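Local coordinates for putative transcription regulator (Lactobacillus plantarum WCFS1, PDB 3COL), which is a putative transcription regulator of the TetR family that probably binds DNA through an N-terminal helix-turn-helix domain and pairs as a dimer, at residues I163-H166 and T167-S171; Q95-D98 and Y99-N103; D178-T181 and F182-F186; P104-L107 and T108-Q112. All coordinates share one frame; numbering follows the deposited sequence.

Contact 1. Residues I163-H166 and T167-S171; sequences IHTH and TTNIS
T167 turns its hydroxyl back on the preceding turn of helix 152-171, where I163 O takes two bonds. T167 N gives the ordinary helix bond, 2.9 Å to I163 O. T167 OG1 gives a second one, 2.7 Å to I163 O, from the other face of the carbonyl plane. OG1 lies anti to its own carbonyl carbon (chi1 -58°), which sets it over that acceptor. It also bonds S100 OG on helix 85-102. A valine in place of T167 would keep the bulk, but S100 OG would probably lose its mate and I163 O its second donor.

The next carbonyls are satisfied in turn. T168 N reaches H164 O at 3.0 Å, N169 N reaches T165 O at 2.8 Å, and I170 N reaches H166 O at 3.1 Å. The H166 ring carries I170 CD1 over one face, 4.0 Å from the ring centroid, a CH-pi contact. H166 ND1 is bound by Y175 OH. H164 NE2 has its partner in T108 OG1, while T168 CG2 rests 3.5 Å from H164 NE2. N169 OD1 takes R174 NH1, and N169 ND2 reaches S153 OG of the second subunit. This is a regular alpha-helix with a threonine hydroxyl bonded back to the i-4 carbonyl, on a helix that helps form the dimer interface, as in TetR-family regulators.

Contact 2. Residues Q95-D98 and Y99-N103; sequences QVYD and YSLAN
The last turns of helix 85-102, in the all-helical regulatory part of a TetR-type protein, bring L101 over the ring of Y97. L101 CD1 sits above one ring face, 3.9 Å from the ring centroid and 28° off the normal. This is a CH-pi contact. The methyl is displaced toward the CE2-CZ bond, with L101 CD1 3.5 Å from Y97 CE2. In Y97, CG anti to the backbone N (chi1 179°) lays the ring alongside the next turn, under L101 CD1.

Backbone bonds carry the helix through this region. Y99 N reaches Q95 O at 2.8 Å, and S100 N reaches V96 O at the same length. L101 N follows to Y97 O at 3.1 Å, and A102 N bonds D98 O. N103 then leaves helical geometry and folds its side chain back: N103 ND2 bonds Y99 O at 2.8 Å, almost straight at 173° and with the acceptor in the amide plane. N103 N binds Y99 O too, at 3.0 Å, so that carbonyl is gripped twice at the helix end. Q95 crosses Y99 obliquely, its NE2 bonded to I69 O.

Around it, V96 and S100 pack on I163 of helix 152-171, L101 touches I170 there, and F182 of helix 182-193 meets the Y97 ring edge-to-face. Y99 OH bonds S106 OG on helix 106-117.

Contact 3. Residues D178-T181 and F182-F186; sequences DQYT and FGDIF
T181 and D184 trade hydrogen bonds at the start of helix 182-193. T181 OG1 accepts from D184 N at 3.0 Å. In return T181 N gives its proton to D184 OD2, also 3.0 Å away, with an N-H...O angle of 169°. The donor meets OD2 from above the carboxylate plane, 44° out of it. T181 OG1 lies between its own backbone N and carbonyl carbon (chi1 58°), which points it at the helix start. I185 N closes the first turn on T181 O at 3.2 Å.

The packed side is where Y180 and I185 meet. Y180 CB rests 3.9 Å from I185 CD1, and I185 also packs on H166 and on L154 of the second subunit. The other side is wetter. There a water gives a bond to D184 OD2 at 2.5 Å and a weak one to Q179 O. G183 is exposed, and T181 likewise.

With an alanine at D184, T181 N would probably lose its acceptor and the water one of its bonds, leaving the loop freer to move at the helix start. The reciprocal pair is a capping box, with T181 as N-cap.

Contact 4. Residues P104-L107 and T108-Q112; sequences PDSL and TIIQQ
I109 N bonds D105 O at 3.0 Å, which opens the backbone bonding of helix 106-117. P104 and D105 form the turn before it. I110 N then reaches S106 O at 3.0 Å, nearly straight at 177°, and Q111 N reaches L107 O at 2.9 Å. T108 N has a water as acceptor instead. That water gives a bond to P104 O, so it joins the turn to the first helical turn.

A second water ties the side chains together. It donates to D105 OD1 at 2.8 Å and lies 2.7 Å from T108 OG1. T108 keeps OG1 beside its backbone N (chi1 -63°), on the side where both waters lie. H164 is the other partner of this hydroxyl.

In the TetR fold the helix after the helix-turn-helix links the DNA-binding domain to the regulatory one. Helix 54-67 has that place here, and this contact packs on it. I109 and I110 both touch it, I109 on V61 and E65, I110 on Y62 and E65. D105, T108 and I109 also lie on L24 of helix 11-26.

The isoleucines bend back over the carbonyls of the preceding turn. I109 CG1 is 3.3 Å from D105 O, and I110 CG1 is 3.4 Å from S106 O. S106 OG sits 4.2 Å from I110 CD1 and bonds E65 OE1. The side chain of Q111 extends from the helix, touching H164 of its own chain and A115 of the second subunit.

Along the chain the order is contact 2, contact 4, contact 1, contact 3, each closing before the next opens. Contact 2 ends helix 85-102 and contact 4 starts helix 106-117, the next one. Contact 1 lies in the last turns of helix 152-171, and contact 3 begins helix 182-193. Contacts 1 and 2 each touch the other three, with centres 10 to 13 Å away. Contacts 3 and 4 do not meet; their nearest atoms are about 10 Å apart. Contacts 1 and 3 pack on the second subunit, and contact 4 reaches it through Q111. Contact 4 also borders helices 11-26 and 54-67, and so joins the probable DNA-binding part to the regulatory part.

Contact 1. Residues I163-H166 and T167-S171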
# COMPACT_ATOMS: atom_id res chain seq x y z
N ILE A 163 0.50 -5.90 -7.06
CA ILE A 163 1.74 -5.78 -7.79
C ILE A 163 2.85 -5.21 -6.92
O ILE A 163 3.99 -5.66 -6.98
CB ILE A 163 1.55 -4.97 -9.10
CG1 ILE A 163 0.70 -5.82 -10.08
CG2 ILE A 163 2.89 -4.54 -9.68
CD1 ILE A 163 0.15 -5.02 -11.32
N HIS A 164 2.52 -4.23 -6.08
CA HIS A 164 3.55 -3.66 -5.24
C HIS A 164 4.11 -4.70 -4.25
O HIS A 164 5.31 -4.82 -4.14
CB HIS A 164 3.03 -2.42 -4.51
CG HIS A 164 4.10 -1.68 -3.79
ND1 HIS A 164 3.86 -0.92 -2.67
CD2 HIS A 164 5.43 -1.59 -4.01
CE1 HIS A 164 4.99 -0.41 -2.23
NE2 HIS A 164 5.96 -0.80 -3.02
N THR A 165 3.23 -5.43 -3.55
CA THR A 165 3.62 -6.48 -2.60
C THR A 165 4.49 -7.55 -3.28
O THR A 165 5.53 -7.95 -2.75
CB THR A 165 2.40 -7.13 -1.93
OG1 THR A 165 1.60 -6.12 -1.28
CG2 THR A 165 2.81 -8.14 -0.86
N HIS A 166 4.06 -7.98 -4.45
CA HIS A 166 4.78 -8.99 -5.22
C HIS A 166 6.19 -8.46 -5.56
O HIS A 166 7.17 -9.18 -5.43
CB HIS A 166 3.94 -9.32 -6.48
CG HIS A 166 4.55 -10.35 -7.38
ND1 HIS A 166 4.96 -11.59 -6.94
CD2 HIS A 166 4.77 -10.35 -8.72
CE1 HIS A 166 5.43 -12.30 -7.96
NE2 HIS A 166 5.32 -11.56 -9.05
N THR A 167 6.28 -7.19 -5.95
CA THR A 167 7.57 -6.56 -6.29
C THR A 167 8.53 -6.49 -5.10
O THR A 167 9.68 -6.86 -5.22
CB THR A 167 7.35 -5.15 -6.84
OG1 THR A 167 6.48 -5.26 -7.99
CG2 THR A 167 8.71 -4.51 -7.23
N THR A 168 8.04 -6.02 -3.95
CA THR A 168 8.88 -5.92 -2.77
C THR A 168 9.21 -7.32 -2.23
O THR A 168 10.30 -7.53 -1.71
CB THR A 168 8.25 -5.00 -1.68
OG1 THR A 168 7.01 -5.56 -1.27
CG2 THR A 168 7.93 -3.61 -2.22
N ASN A 169 8.30 -8.28 -2.37
CA ASN A 169 8.63 -9.67 -2.00
C ASN A 169 9.86 -10.16 -2.77
O ASN A 169 10.75 -10.83 -2.20
CB ASN A 169 7.46 -10.64 -2.30
CG ASN A 169 6.35 -10.62 -1.25
OD1 ASN A 169 6.51 -10.14 -0.14
ND2 ASN A 169 5.17 -11.17 -1.64
N ILE A 170 9.91 -9.81 -4.06
CA ILE A 170 11.06 -10.21 -4.88
C ILE A 170 12.35 -9.47 -4.44
O ILE A 170 13.41 -10.08 -4.38
CB ILE A 170 10.75 -10.08 -6.41
CG1 ILE A 170 9.73 -11.17 -6.83
CG2 ILE A 170 12.04 -10.19 -7.31
CD1 ILE A 170 8.94 -10.83 -8.09
N SER A 171 12.24 -8.18 -4.12
CA SER A 171 13.41 -7.42 -3.63
C SER A 171 13.93 -7.91 -2.29
O SER A 171 15.12 -7.76 -1.98
CB SER A 171 13.09 -5.90 -3.50
OG SER A 171 12.64 -5.42 -4.75

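Contact 2. Residues Q95-D98 and Y99-N103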
# COMPACT_ATOMS: atom_id res chain seq x y z
N GLN A 95 0.99 -4.28 -18.20
CA GLN A 95 1.96 -3.17 -18.21
C GLN A 95 2.39 -2.70 -16.80
O GLN A 95 3.59 -2.56 -16.52
CB GLN A 95 1.41 -2.00 -19.04
CG GLN A 95 2.36 -0.80 -19.20
CD GLN A 95 3.80 -1.18 -19.61
OE1 GLN A 95 4.02 -2.11 -20.41
NE2 GLN A 95 4.78 -0.46 -19.06
N VAL A 96 1.44 -2.46 -15.90
CA VAL A 96 1.79 -2.06 -14.49
C VAL A 96 2.72 -3.11 -13.87
O VAL A 96 3.72 -2.79 -13.26
CB VAL A 96 0.52 -1.84 -13.61
CG1 VAL A 96 0.90 -1.47 -12.13
CG2 VAL A 96 -0.40 -0.79 -14.20
N TYR A 97 2.38 -4.38 -14.07
CA TYR A 97 3.17 -5.52 -13.61
C TYR A 97 4.59 -5.51 -14.15
O TYR A 97 5.55 -5.55 -13.36
CB TYR A 97 2.44 -6.82 -13.98
CG TYR A 97 3.12 -8.11 -13.61
CD1 TYR A 97 2.87 -8.72 -12.38
CD2 TYR A 97 3.99 -8.74 -14.52
CE1 TYR A 97 3.51 -9.96 -12.05
CE2 TYR A 97 4.63 -9.97 -14.21
CZ TYR A 97 4.38 -10.56 -12.97
OH TYR A 97 5.02 -11.76 -12.65
N ASP A 98 4.74 -5.43 -15.48
CA ASP A 98 6.08 -5.38 -16.09
C ASP A 98 6.84 -4.16 -15.60
O ASP A 98 8.03 -4.27 -15.24
CB ASP A 98 6.01 -5.31 -17.62
CG ASP A 98 5.48 -6.60 -18.26
OD1 ASP A 98 5.53 -7.68 -17.63
OD2 ASP A 98 5.05 -6.51 -19.43
N TYR A 99 6.16 -3.01 -15.64
CA TYR A 99 6.74 -1.74 -15.17
C TYR A 99 7.30 -1.84 -13.76
O TYR A 99 8.43 -1.45 -13.50
CB TYR A 99 5.76 -0.56 -15.24
CG TYR A 99 6.39 0.64 -14.58
CD1 TYR A 99 7.44 1.33 -15.22
CD2 TYR A 99 6.04 1.03 -13.29
CE1 TYR A 99 8.05 2.39 -14.62
CE2 TYR A 99 6.67 2.10 -12.67
CZ TYR A 99 7.67 2.77 -13.34
OH TYR A 99 8.31 3.83 -12.74
N SER A 100 6.48 -2.36 -12.84
CA SER A 100 6.88 -2.46 -11.46
C SER A 100 8.09 -3.39 -11.25
O SER A 100 8.99 -3.05 -10.49
CB SER A 100 5.69 -2.88 -10.59
OG SER A 100 6.05 -2.89 -9.20
N LEU A 101 8.11 -4.57 -11.86
CA LEU A 101 9.23 -5.48 -11.66
C LEU A 101 10.53 -4.93 -12.21
O LEU A 101 11.62 -5.27 -11.72
CB LEU A 101 8.95 -6.84 -12.30
CG LEU A 101 7.78 -7.63 -11.74
CD1 LEU A 101 7.53 -8.90 -12.54
CD2 LEU A 101 8.13 -8.02 -10.32
N ALA A 102 10.42 -4.10 -13.24
CA ALA A 102 11.58 -3.51 -13.94
C ALA A 102 12.09 -2.27 -13.21
O ALA A 102 13.24 -1.89 -13.39
CB ALA A 102 11.23 -3.17 -15.38
N ASN A 103 11.19 -1.66 -12.41
CA ASN A 103 11.42 -0.49 -11.53
C ASN A 103 10.94 -0.75 -10.09
O ASN A 103 9.96 -0.18 -9.63
CB ASN A 103 10.68 0.74 -12.08
CG ASN A 103 11.02 1.00 -13.54
OD1 ASN A 103 11.95 1.78 -13.85
ND2 ASN A 103 10.32 0.33 -14.44

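Contact 3. Residues D178-T181 and F182-F186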
# COMPACT_ATOMS: atom_id res chain seq x y z
N ASP A 178 10.79 -15.28 -11.20
CA ASP A 178 10.10 -16.22 -12.08
C ASP A 178 9.32 -17.29 -11.33
O ASP A 178 8.76 -18.22 -11.93
CB ASP A 178 11.11 -16.90 -13.00
CG ASP A 178 12.01 -17.88 -12.26
OD1 ASP A 178 12.52 -17.52 -11.18
OD2 ASP A 178 12.19 -19.01 -12.74
N GLN A 179 9.28 -17.20 -10.01
CA GLN A 179 8.54 -18.18 -9.22
C GLN A 179 7.05 -18.19 -9.67
O GLN A 179 6.45 -19.25 -9.85
CB GLN A 179 8.66 -17.89 -7.73
CG GLN A 179 7.98 -18.98 -6.87
CD GLN A 179 8.79 -20.25 -6.86
OE1 GLN A 179 10.03 -20.23 -6.70
NE2 GLN A 179 8.10 -21.38 -7.02
N TYR A 180 6.48 -17.00 -9.86
CA TYR A 180 5.08 -16.81 -10.34
C TYR A 180 5.07 -16.12 -11.66
O TYR A 180 5.97 -15.33 -11.95
CB TYR A 180 4.27 -15.97 -9.33
CG TYR A 180 4.23 -16.65 -7.98
CD1 TYR A 180 3.31 -17.69 -7.72
CD2 TYR A 180 5.16 -16.28 -6.98
CE1 TYR A 180 3.31 -18.35 -6.49
CE2 TYR A 180 5.16 -16.92 -5.74
CZ TYR A 180 4.26 -17.93 -5.50
OH TYR A 180 4.30 -18.53 -4.25
N THR A 181 4.06 -16.40 -12.47
CA THR A 181 3.94 -15.77 -13.77
C THR A 181 2.95 -14.62 -13.63
O THR A 181 2.29 -14.47 -12.59
CB THR A 181 3.39 -16.77 -14.79
OG1 THR A 181 2.12 -17.24 -14.32
CG2 THR A 181 4.35 -17.96 -14.96
N PHE A 182 2.89 -13.78 -14.66
CA PHE A 182 1.89 -12.75 -14.68
C PHE A 182 0.51 -13.43 -14.56
O PHE A 182 -0.34 -12.92 -13.89
CB PHE A 182 1.96 -11.93 -15.98
CG PHE A 182 0.73 -11.05 -16.19
CD1 PHE A 182 0.53 -9.94 -15.38
CD2 PHE A 182 -0.21 -11.35 -17.17
CE1 PHE A 182 -0.62 -9.12 -15.53
CE2 PHE A 182 -1.37 -10.53 -17.33
CZ PHE A 182 -1.55 -9.42 -16.51
N GLY A 183 0.31 -14.56 -15.24
CA GLY A 183 -0.94 -15.27 -15.19
C GLY A 183 -1.31 -15.62 -13.74
O GLY A 183 -2.47 -15.53 -13.36
N ASP A 184 -0.35 -16.09 -12.96
CA ASP A 184 -0.65 -16.45 -11.55
C ASP A 184 -1.14 -15.23 -10.73
O ASP A 184 -2.12 -15.33 -9.97
CB ASP A 184 0.58 -17.03 -10.84
CG ASP A 184 1.07 -18.32 -11.46
OD1 ASP A 184 0.23 -19.11 -11.96
OD2 ASP A 184 2.30 -18.54 -11.43
N ILE A 185 -0.43 -14.11 -10.85
CA ILE A 185 -0.74 -12.91 -10.08
C ILE A 185 -2.02 -12.25 -10.61
O ILE A 185 -2.88 -11.79 -9.83
CB ILE A 185 0.44 -11.91 -10.15
CG1 ILE A 185 1.76 -12.56 -9.70
CG2 ILE A 185 0.11 -10.60 -9.38
CD1 ILE A 185 1.71 -13.23 -8.28
N PHE A 186 -2.16 -12.19 -11.94
CA PHE A 186 -3.35 -11.61 -12.58
C PHE A 186 -4.60 -12.42 -12.24
O PHE A 186 -5.68 -11.87 -12.21
CB PHE A 186 -3.21 -11.56 -14.12
CG PHE A 186 -4.35 -10.80 -14.80
CD1 PHE A 186 -4.62 -9.46 -14.48
CD2 PHE A 186 -5.14 -11.42 -15.75
CE1 PHE A 186 -5.67 -8.78 -15.09
CE2 PHE A 186 -6.18 -10.73 -16.38
CZ PHE A 186 -6.45 -9.42 -16.05
O HOH W 1 3.97 -20.42 -11.74

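Contact 4. Residues P104-L107 and T108-Q112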
# COMPACT_ATOMS: atom_id res chain seq x y z
N PRO A 104 11.67 -1.60 -9.36
CA PRO A 104 11.25 -2.17 -8.07
C PRO A 104 11.01 -1.18 -6.93
O PRO A 104 10.42 -1.60 -5.92
CB PRO A 104 12.38 -3.13 -7.70
CG PRO A 104 13.20 -3.31 -8.98
CD PRO A 104 13.01 -2.06 -9.79
N ASP A 105 11.45 0.07 -7.06
CA ASP A 105 11.20 1.10 -6.04
C ASP A 105 10.17 2.12 -6.46
O ASP A 105 9.85 2.99 -5.69
CB ASP A 105 12.49 1.89 -5.71
CG ASP A 105 13.50 1.03 -4.98
OD1 ASP A 105 13.09 0.23 -4.12
OD2 ASP A 105 14.68 1.15 -5.31
N SER A 106 9.68 2.03 -7.69
CA SER A 106 8.84 3.10 -8.22
C SER A 106 7.52 3.23 -7.48
O SER A 106 7.16 4.30 -7.00
CB SER A 106 8.64 2.93 -9.74
OG SER A 106 8.11 4.12 -10.28
N LEU A 107 6.83 2.11 -7.32
CA LEU A 107 5.55 2.11 -6.65
C LEU A 107 5.71 2.51 -5.20
O LEU A 107 4.87 3.21 -4.65
CB LEU A 107 4.87 0.74 -6.80
CG LEU A 107 3.93 0.56 -8.00
CD1 LEU A 107 4.64 0.76 -9.26
CD2 LEU A 107 3.28 -0.85 -8.01
N THR A 108 6.81 2.09 -4.58
CA THR A 108 7.09 2.48 -3.20
C THR A 108 7.22 4.00 -3.09
O THR A 108 6.64 4.61 -2.17
CB THR A 108 8.40 1.81 -2.68
OG1 THR A 108 8.22 0.38 -2.67
CG2 THR A 108 8.76 2.30 -1.25
N ILE A 109 7.95 4.60 -4.04
CA ILE A 109 8.18 6.05 -4.03
C ILE A 109 6.85 6.80 -4.17
O ILE A 109 6.58 7.72 -3.39
CB ILE A 109 9.16 6.47 -5.15
CG1 ILE A 109 10.60 6.03 -4.81
CG2 ILE A 109 9.10 8.01 -5.43
CD1 ILE A 109 11.48 5.90 -6.05
N ILE A 110 6.06 6.41 -5.19
CA ILE A 110 4.73 6.98 -5.47
C ILE A 110 3.85 6.89 -4.23
O ILE A 110 3.24 7.87 -3.81
CB ILE A 110 4.04 6.25 -6.65
CG1 ILE A 110 4.76 6.55 -7.99
CG2 ILE A 110 2.50 6.61 -6.77
CD1 ILE A 110 4.39 5.61 -9.12
N GLN A 111 3.78 5.69 -3.64
CA GLN A 111 2.93 5.43 -2.50
C GLN A 111 3.31 6.35 -1.35
O GLN A 111 2.43 6.94 -0.68
CB GLN A 111 3.04 3.96 -2.11
CG GLN A 111 2.45 3.66 -0.73
CD GLN A 111 2.02 2.22 -0.62
OE1 GLN A 111 2.84 1.32 -0.39
NE2 GLN A 111 0.72 1.99 -0.78
N GLN A 112 4.61 6.48 -1.10
CA GLN A 112 5.09 7.36 -0.04
C GLN A 112 4.72 8.82 -0.25
O GLN A 112 4.29 9.49 0.69
CB GLN A 112 6.62 7.26 0.11
CG GLN A 112 7.09 6.26 1.15
CD GLN A 112 8.58 6.04 1.09
OE1 GLN A 112 9.13 5.68 0.04
NE2 GLN A 112 9.25 6.22 2.22
O HOH W 2 8.00 -0.55 -5.73
O HOH W 3 10.80 -0.53 -2.65